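Local coordinates for protein NRPS (Penicillium fellutanum, PDB 6NKI) that belongs to the Male sterility protein family of NADP-binding Rossmann-fold proteins and binds NADPH dihydro-nicotinamide-adenine-dinucleotide phosphate, at residues L248-R251 against V252-T255; L317-S320 against D321-A325; S390-N393 against M394-A398. All coordinates share one frame; numbering follows the deposited sequence.

Overall arrangement
Interactions 1 and 3 are turns of helices 248-259 and 389-410, and interaction 2 is the step from strand 316-318 into helix 319-330; the three helices pack against one another near the bound NADPH. Interaction 1 lies nearest the ligand, with the side chain of Leu-249 about 5 Å from it; Phe-322 of interaction 2 and Ile-395 of interaction 3 are about 10 and 12 Å away. Interactions 1 and 2 meet where Val-253 CG2 packs 3.7 Å from Phe-322 CZ. Interactions 2 and 3, with centres 11 Å apart, are joined by a salt bridge of 3.0 Å between Asp-321 OD2 and Arg-396 NH1. Interactions 1 and 3 do not touch, their nearest atoms being about 5 Å apart.

Interaction 1 of 3, residues L248-R251 against V252-T255; sequences LLWR and VVTT
The opening turns of helix 248-259 bring Trp-250 against Val-253 and Leu-248 against Val-252, two local contacts along a helix close to the bound NADPH. Trp-250 and Val-253 lie side by side and point the same way. The six-membered ring of the indole does the touching: CE3 of Trp-250 is 3.8 Å from CB of Val-253, and CG1 of the valine sits in plane at the ring edge. Leu-249 CD2 rests over one face of the same indole, offset toward its rim. In the neighbouring pair, Leu-248 CD1 comes within 3.9 Å of Val-252 CG2. The leucine sets out away from the second turn, but with CG beside the carbonyl carbon (chi1 170°) its tip swings back to the valine.

A backbone bond links this second pair directly, Val-252 N to Leu-248 O at 3.1 Å; the next runs from Val-253 N to Leu-249 O at 3.0 Å. Thr-254 N and Thr-255 N continue the series to Trp-250 O and Arg-251 O. Arg-251 runs extended from CG to NE, past Asp-246, and its NH2 is bonded to Pro-358 O.

Phe-233 and Ile-235 of strand 233-235 pack on Leu-249, while Val-399 and Leu-406 of helix 389-410 reach Trp-250. Such i to i+3 and i to i+4 side-chain pairs, laid over successive main-chain bonds, are typical of an alpha-helix, here a largely buried one.

Interaction 2 of 3, residues L317-S320 against D321-A325; sequences LNMS and DFWKA
A strand-to-helix junction, where strand 316-318 gives way to helix 319-330, carries a Met-aromatic contact between Met-319 and Phe-322. The methionine starts away from the following turn, but bends at chi2 (-54°) and chi3 (-62°) bring its methyl back to touch both aromatic side chains of that turn. CE of Met-319 lies 3.6 Å from CD2 of Phe-322 and 3.5 Å from NE1 of Trp-323, while SD stands obliquely to the phenyl ring, 5.3 Å from its centroid. Phe-322 CE2 in turn sits over the centre of one face of the Trp-323 indole. Leu-317, crossing Phe-322 at about a right angle, places CD1 at the edge of the phenyl ring, near its plane.

The first turn is tied by Phe-322 N to Asn-318 O at 2.8 Å and by Trp-323 N to Met-319 O at 3.0 Å. Ser-320 O takes the Lys-324 backbone N at 3.1 Å and, weakly, the lysine's own NZ, as the side chain curls back.

Around this turn, Leu-271 of strand 270-275 packs on Met-319 and Phe-322, Val-253 of helix 248-259 meets Phe-322, Tyr-262 of strand 261-263 stacks on Trp-323, and helix 389-410 lies against Leu-317 and Ala-325.

Interaction 3 of 3, residues S390-N393 against M394-A398; sequences SLTN and MIRQA
The guanidinium of Arg-396 has Thr-392 O over one face and Asn-393 OD1 at its edge, in its plane, within one turn of helix 389-410. The amide of Asn-393 is turned 38° from the guanidinium, and its OD1 accepts two N-H groups of the arginine. The bond from NE of Arg-396 to OD1 of Asn-393 is 3.0 Å long, lies in the carbonyl plane and uses a lone pair, with an N-H...O angle of 150°. A second, weak bond reaches the same OD1 from Arg-396 NH2 at 3.3 Å. The fold of the arginine at chi3 (54°) turns its head back along the helix to the asparagine. Two bonds to one oxygen would restrict rotation of the guanidinium, whose NH1 is engaged separately in a salt bridge with Asp-321 OD2.

Gln-397 places its CG 3.3 Å from Asn-393 O, the oxygen that also accepts the Gln-397 backbone N at 2.9 Å. Arg-396 N is bonded in the same way to Thr-392 O at 3.0 Å, and Ile-395 N to Leu-391 O at 3.0 Å. Toward Trp-278 of the same chain, Ile-395 CG2 approaches Leu-391 CD1 at 4.4 Å, a loose apolar pair.

Trp-278 of helix 276-288 packs on Leu-391, Met-394 and Ile-395, and Leu-317 of strand 316-318 touches Thr-392 and Ile-395. The turn also faces the second subunit, where Asp-315 of that subunit is hydrogen-bonded to Ser-390 OG and His-285 of that subunit packs on Asn-393 and Arg-396, placing this part of helix 389-410 between its own chain's helix 276-288 and strand 316-318 and the dimer partner.

Interaction 1 of 3, residues L248-R251 against V252-T255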
loop_
_atom_site.group_PDB
_atom_site.type_symbol
_atom_site.label_atom_id
_atom_site.label_comp_id
_atom_site.label_asym_id
_atom_site.label_seq_id
_atom_site.Cartn_x
_atom_site.Cartn_y
_atom_site.Cartn_z
ATOM N N LEU A 248 17.172 -9.550 10.874
ATOM C CA LEU A 248 17.514 -8.796 12.076
ATOM C C LEU A 248 16.272 -8.382 12.850
ATOM O O LEU A 248 16.189 -8.571 14.069
ATOM C CB LEU A 248 18.321 -7.564 11.703
ATOM C CG LEU A 248 18.516 -6.602 12.867
ATOM C CD1 LEU A 248 19.213 -7.259 14.053
ATOM C CD2 LEU A 248 19.290 -5.389 12.390
ATOM N N LEU A 249 15.287 -7.837 12.143
ATOM C CA LEU A 249 14.097 -7.289 12.779
ATOM C C LEU A 249 13.411 -8.342 13.641
ATOM O O LEU A 249 13.242 -8.163 14.852
ATOM C CB LEU A 249 13.144 -6.756 11.694
ATOM C CG LEU A 249 11.962 -5.925 12.166
ATOM C CD1 LEU A 249 12.461 -4.594 12.718
ATOM C CD2 LEU A 249 10.927 -5.730 11.056
ATOM N N TRP A 250 13.043 -9.472 13.030
ATOM C CA TRP A 250 12.249 -10.464 13.739
ATOM C C TRP A 250 13.062 -11.233 14.769
ATOM O O TRP A 250 12.483 -11.816 15.693
ATOM C CB TRP A 250 11.609 -11.433 12.759
ATOM C CG TRP A 250 10.729 -10.731 11.832
ATOM C CD1 TRP A 250 10.873 -10.626 10.479
ATOM C CD2 TRP A 250 9.609 -9.921 12.181
ATOM N NE1 TRP A 250 9.872 -9.852 9.954
ATOM C CE2 TRP A 250 9.087 -9.395 10.978
ATOM C CE3 TRP A 250 8.982 -9.607 13.391
ATOM C CZ2 TRP A 250 7.983 -8.574 10.949
ATOM C CZ3 TRP A 250 7.886 -8.796 13.359
ATOM C CH2 TRP A 250 7.387 -8.288 12.139
ATOM N N ARG A 251 14.388 -11.288 14.597
ATOM C CA ARG A 251 15.247 -11.901 15.601
ATOM C C ARG A 251 15.242 -11.080 16.893
ATOM O O ARG A 251 15.271 -11.640 17.991
ATOM C CB ARG A 251 16.667 -12.052 15.043
ATOM C CG ARG A 251 16.906 -13.216 14.042
ATOM C CD ARG A 251 18.315 -13.097 13.407
ATOM N NE ARG A 251 18.617 -14.163 12.447
ATOM C CZ ARG A 251 19.426 -15.199 12.669
ATOM N NH1 ARG A 251 19.607 -16.100 11.713
ATOM N NH2 ARG A 251 20.096 -15.321 13.811
ATOM N N VAL A 252 15.178 -9.748 16.772
ATOM C CA VAL A 252 15.035 -8.874 17.938
ATOM C C VAL A 252 13.623 -8.969 18.512
ATOM O O VAL A 252 13.425 -8.895 19.727
ATOM C CB VAL A 252 15.386 -7.423 17.562
ATOM C CG1 VAL A 252 15.108 -6.475 18.716
ATOM C CG2 VAL A 252 16.830 -7.334 17.148
ATOM N N VAL A 253 12.631 -9.139 17.655
ATOM C CA VAL A 253 11.269 -9.321 18.135
ATOM C C VAL A 253 11.112 -10.671 18.832
ATOM O O VAL A 253 10.363 -10.792 19.807
ATOM C CB VAL A 253 10.285 -9.145 16.952
ATOM C CG1 VAL A 253 8.884 -9.600 17.307
ATOM C CG2 VAL A 253 10.245 -7.671 16.523
ATOM N N THR A 254 11.813 -11.702 18.355
ATOM C CA THR A 254 11.592 -13.040 18.899
ATOM C C THR A 254 12.261 -13.208 20.269
ATOM O O THR A 254 11.800 -14.009 21.098
ATOM C CB THR A 254 12.081 -14.097 17.894
ATOM O OG1 THR A 254 11.631 -15.396 18.299
ATOM C CG2 THR A 254 13.615 -14.113 17.799
ATOM N N THR A 255 13.337 -12.459 20.533
ATOM C CA THR A 255 13.963 -12.521 21.847
ATOM C C THR A 255 13.306 -11.548 22.812
ATOM O O THR A 255 13.359 -11.749 24.034
ATOM C CB THR A 255 15.468 -12.228 21.758
ATOM O OG1 THR A 255 15.691 -10.839 21.489
ATOM C CG2 THR A 255 16.107 -13.051 20.637
#

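Interaction 2 of 3, residues L317-S320 against D321-A325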
loop_
_atom_site.group_PDB
_atom_site.type_symbol
_atom_site.label_atom_id
_atom_site.label_comp_id
_atom_site.label_asym_id
_atom_site.label_seq_id
_atom_site.Cartn_x
_atom_site.Cartn_y
_atom_site.Cartn_z
ATOM N N LEU A 317 7.881 3.450 10.294
ATOM C CA LEU A 317 7.105 3.670 11.505
ATOM C C LEU A 317 7.946 4.365 12.566
ATOM O O LEU A 317 9.176 4.255 12.579
ATOM C CB LEU A 317 6.613 2.342 12.076
ATOM C CG LEU A 317 5.613 1.515 11.282
ATOM C CD1 LEU A 317 5.484 0.108 11.864
ATOM C CD2 LEU A 317 4.243 2.208 11.249
ATOM N N ASN A 318 7.270 5.072 13.470
ATOM C CA ASN A 318 7.888 5.389 14.748
ATOM C C ASN A 318 8.121 4.093 15.509
ATOM O O ASN A 318 7.341 3.142 15.410
ATOM C CB ASN A 318 6.997 6.322 15.572
ATOM C CG ASN A 318 6.900 7.710 14.975
ATOM O OD1 ASN A 318 7.906 8.293 14.559
ATOM N ND2 ASN A 318 5.682 8.242 14.906
ATOM N N MET A 319 9.208 4.048 16.278
ATOM C CA MET A 319 9.450 2.850 17.072
ATOM C C MET A 319 8.348 2.601 18.112
ATOM O O MET A 319 7.992 1.442 18.371
ATOM C CB MET A 319 10.824 2.936 17.728
ATOM C CG MET A 319 11.949 2.799 16.710
ATOM S SD MET A 319 11.707 1.291 15.772
ATOM C CE MET A 319 11.831 0.049 17.043
ATOM N N SER A 320 7.784 3.659 18.712
ATOM C CA SER A 320 6.635 3.459 19.591
ATOM C C SER A 320 5.458 2.856 18.831
ATOM O O SER A 320 4.778 1.951 19.334
ATOM C CB SER A 320 6.217 4.772 20.245
ATOM O OG SER A 320 5.644 5.658 19.309
ATOM N N ASP A 321 5.209 3.332 17.611
ATOM C CA ASP A 321 4.119 2.781 16.819
ATOM C C ASP A 321 4.405 1.330 16.446
ATOM O O ASP A 321 3.502 0.482 16.448
ATOM C CB ASP A 321 3.928 3.656 15.576
ATOM C CG ASP A 321 2.579 3.454 14.901
ATOM O OD1 ASP A 321 1.757 2.627 15.366
ATOM O OD2 ASP A 321 2.340 4.151 13.895
ATOM N N PHE A 322 5.668 1.030 16.125
ATOM C CA PHE A 322 6.065 -0.337 15.792
ATOM C C PHE A 322 5.785 -1.298 16.954
ATOM O O PHE A 322 5.067 -2.296 16.795
ATOM C CB PHE A 322 7.549 -0.351 15.363
ATOM C CG PHE A 322 8.174 -1.734 15.338
ATOM C CD1 PHE A 322 7.856 -2.641 14.339
ATOM C CD2 PHE A 322 9.053 -2.133 16.356
ATOM C CE1 PHE A 322 8.405 -3.918 14.332
ATOM C CE2 PHE A 322 9.590 -3.402 16.367
ATOM C CZ PHE A 322 9.266 -4.298 15.330
ATOM N N TRP A 323 6.306 -0.995 18.145
ATOM C CA TRP A 323 6.144 -1.936 19.251
ATOM C C TRP A 323 4.695 -2.081 19.711
ATOM O O TRP A 323 4.293 -3.184 20.102
ATOM C CB TRP A 323 7.003 -1.547 20.440
ATOM C CG TRP A 323 8.454 -1.781 20.265
ATOM C CD1 TRP A 323 9.428 -0.839 20.127
ATOM C CD2 TRP A 323 9.100 -3.045 20.171
ATOM N NE1 TRP A 323 10.655 -1.442 19.995
ATOM C CE2 TRP A 323 10.477 -2.800 20.016
ATOM C CE3 TRP A 323 8.652 -4.365 20.219
ATOM C CZ2 TRP A 323 11.404 -3.824 19.926
ATOM C CZ3 TRP A 323 9.577 -5.380 20.117
ATOM C CH2 TRP A 323 10.930 -5.103 19.971
ATOM N N LYS A 324 3.890 -1.009 19.682
ATOM C CA LYS A 324 2.515 -1.229 20.106
ATOM C C LYS A 324 1.789 -2.130 19.135
ATOM O O LYS A 324 0.787 -2.746 19.514
ATOM C CB LYS A 324 1.748 0.082 20.336
ATOM C CG LYS A 324 1.615 1.056 19.199
ATOM C CD LYS A 324 0.622 2.186 19.574
ATOM C CE LYS A 324 1.137 3.204 20.615
ATOM N NZ LYS A 324 2.187 4.149 20.123
ATOM N N ALA A 325 2.312 -2.265 17.909
ATOM C CA ALA A 325 1.747 -3.175 16.926
ATOM C C ALA A 325 2.203 -4.604 17.175
ATOM O O ALA A 325 1.401 -5.539 17.073
ATOM C CB ALA A 325 2.124 -2.708 15.524
#

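Interaction 3 of 3, residues S390-N393 against M394-A398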
loop_
_atom_site.group_PDB
_atom_site.type_symbol
_atom_site.label_atom_id
_atom_site.label_comp_id
_atom_site.label_asym_id
_atom_site.label_seq_id
_atom_site.Cartn_x
_atom_site.Cartn_y
_atom_site.Cartn_z
ATOM N N SER A 390 -2.540 6.327 5.234
ATOM C CA SER A 390 -2.939 5.009 4.745
ATOM C C SER A 390 -1.751 4.055 4.633
ATOM O O SER A 390 -1.912 2.837 4.809
ATOM C CB SER A 390 -3.665 5.146 3.396
ATOM O OG SER A 390 -2.849 5.678 2.365
ATOM N N LEU A 391 -0.563 4.587 4.365
ATOM C CA LEU A 391 0.604 3.730 4.205
ATOM C C LEU A 391 1.139 3.341 5.567
ATOM O O LEU A 391 1.428 2.163 5.811
ATOM C CB LEU A 391 1.660 4.440 3.341
ATOM C CG LEU A 391 3.067 3.880 3.128
ATOM C CD1 LEU A 391 3.060 2.552 2.424
ATOM C CD2 LEU A 391 3.913 4.889 2.408
ATOM N N THR A 392 1.222 4.328 6.464
ATOM C CA THR A 392 1.482 4.070 7.874
ATOM C C THR A 392 0.588 2.957 8.377
ATOM O O THR A 392 1.068 2.012 9.008
ATOM C CB THR A 392 1.261 5.345 8.680
ATOM O OG1 THR A 392 1.993 6.428 8.094
ATOM C CG2 THR A 392 1.719 5.158 10.139
ATOM N N ASN A 393 -0.716 3.020 8.080
ATOM C CA ASN A 393 -1.596 1.985 8.614
ATOM C C ASN A 393 -1.320 0.624 7.990
ATOM O O ASN A 393 -1.427 -0.407 8.665
ATOM C CB ASN A 393 -3.080 2.269 8.395
ATOM C CG ASN A 393 -3.945 1.258 9.145
ATOM O OD1 ASN A 393 -3.637 0.913 10.294
ATOM N ND2 ASN A 393 -4.810 0.572 8.405
ATOM N N MET A 394 -0.998 0.587 6.704
ATOM C CA MET A 394 -0.886 -0.718 6.051
ATOM C C MET A 394 0.408 -1.442 6.431
ATOM O O MET A 394 0.426 -2.679 6.446
ATOM C CB MET A 394 -0.972 -0.582 4.543
ATOM C CG MET A 394 -1.469 -1.867 3.906
ATOM S SD MET A 394 -3.224 -2.165 4.309
ATOM C CE MET A 394 -3.426 -3.908 3.917
ATOM N N ILE A 395 1.483 -0.705 6.737
ATOM C CA ILE A 395 2.654 -1.378 7.296
ATOM C C ILE A 395 2.390 -1.769 8.744
ATOM O O ILE A 395 2.732 -2.887 9.144
ATOM C CB ILE A 395 3.934 -0.528 7.167
ATOM C CG1 ILE A 395 3.807 0.750 7.944
ATOM C CG2 ILE A 395 4.222 -0.083 5.737
ATOM C CD1 ILE A 395 4.975 1.613 7.779
ATOM N N ARG A 396 1.782 -0.876 9.543
ATOM C CA ARG A 396 1.332 -1.259 10.880
ATOM C C ARG A 396 0.594 -2.584 10.883
ATOM O O ARG A 396 0.894 -3.447 11.707
ATOM C CB ARG A 396 0.495 -0.133 11.499
ATOM C CG ARG A 396 -0.382 -0.574 12.634
ATOM C CD ARG A 396 -1.013 0.521 13.425
ATOM N NE ARG A 396 -1.765 1.486 12.631
ATOM C CZ ARG A 396 -1.455 2.784 12.531
ATOM N NH1 ARG A 396 -0.478 3.334 13.264
ATOM N NH2 ARG A 396 -2.150 3.548 11.699
ATOM N N GLN A 397 -0.321 -2.791 9.955
ATOM C CA GLN A 397 -0.982 -4.081 9.928
ATOM C C GLN A 397 -0.028 -5.172 9.467
ATOM O O GLN A 397 -0.193 -6.339 9.829
ATOM C CB GLN A 397 -2.228 -4.042 9.013
ATOM C CG GLN A 397 -3.251 -3.057 9.412
ATOM C CD GLN A 397 -3.798 -3.309 10.803
ATOM O OE1 GLN A 397 -3.525 -2.538 11.716
ATOM N NE2 GLN A 397 -4.594 -4.377 10.961
ATOM N N ALA A 398 0.976 -4.831 8.670
ATOM C CA ALA A 398 1.909 -5.877 8.262
ATOM C C ALA A 398 2.696 -6.400 9.464
ATOM O O ALA A 398 2.853 -7.619 9.625
ATOM C CB ALA A 398 2.828 -5.362 7.148
#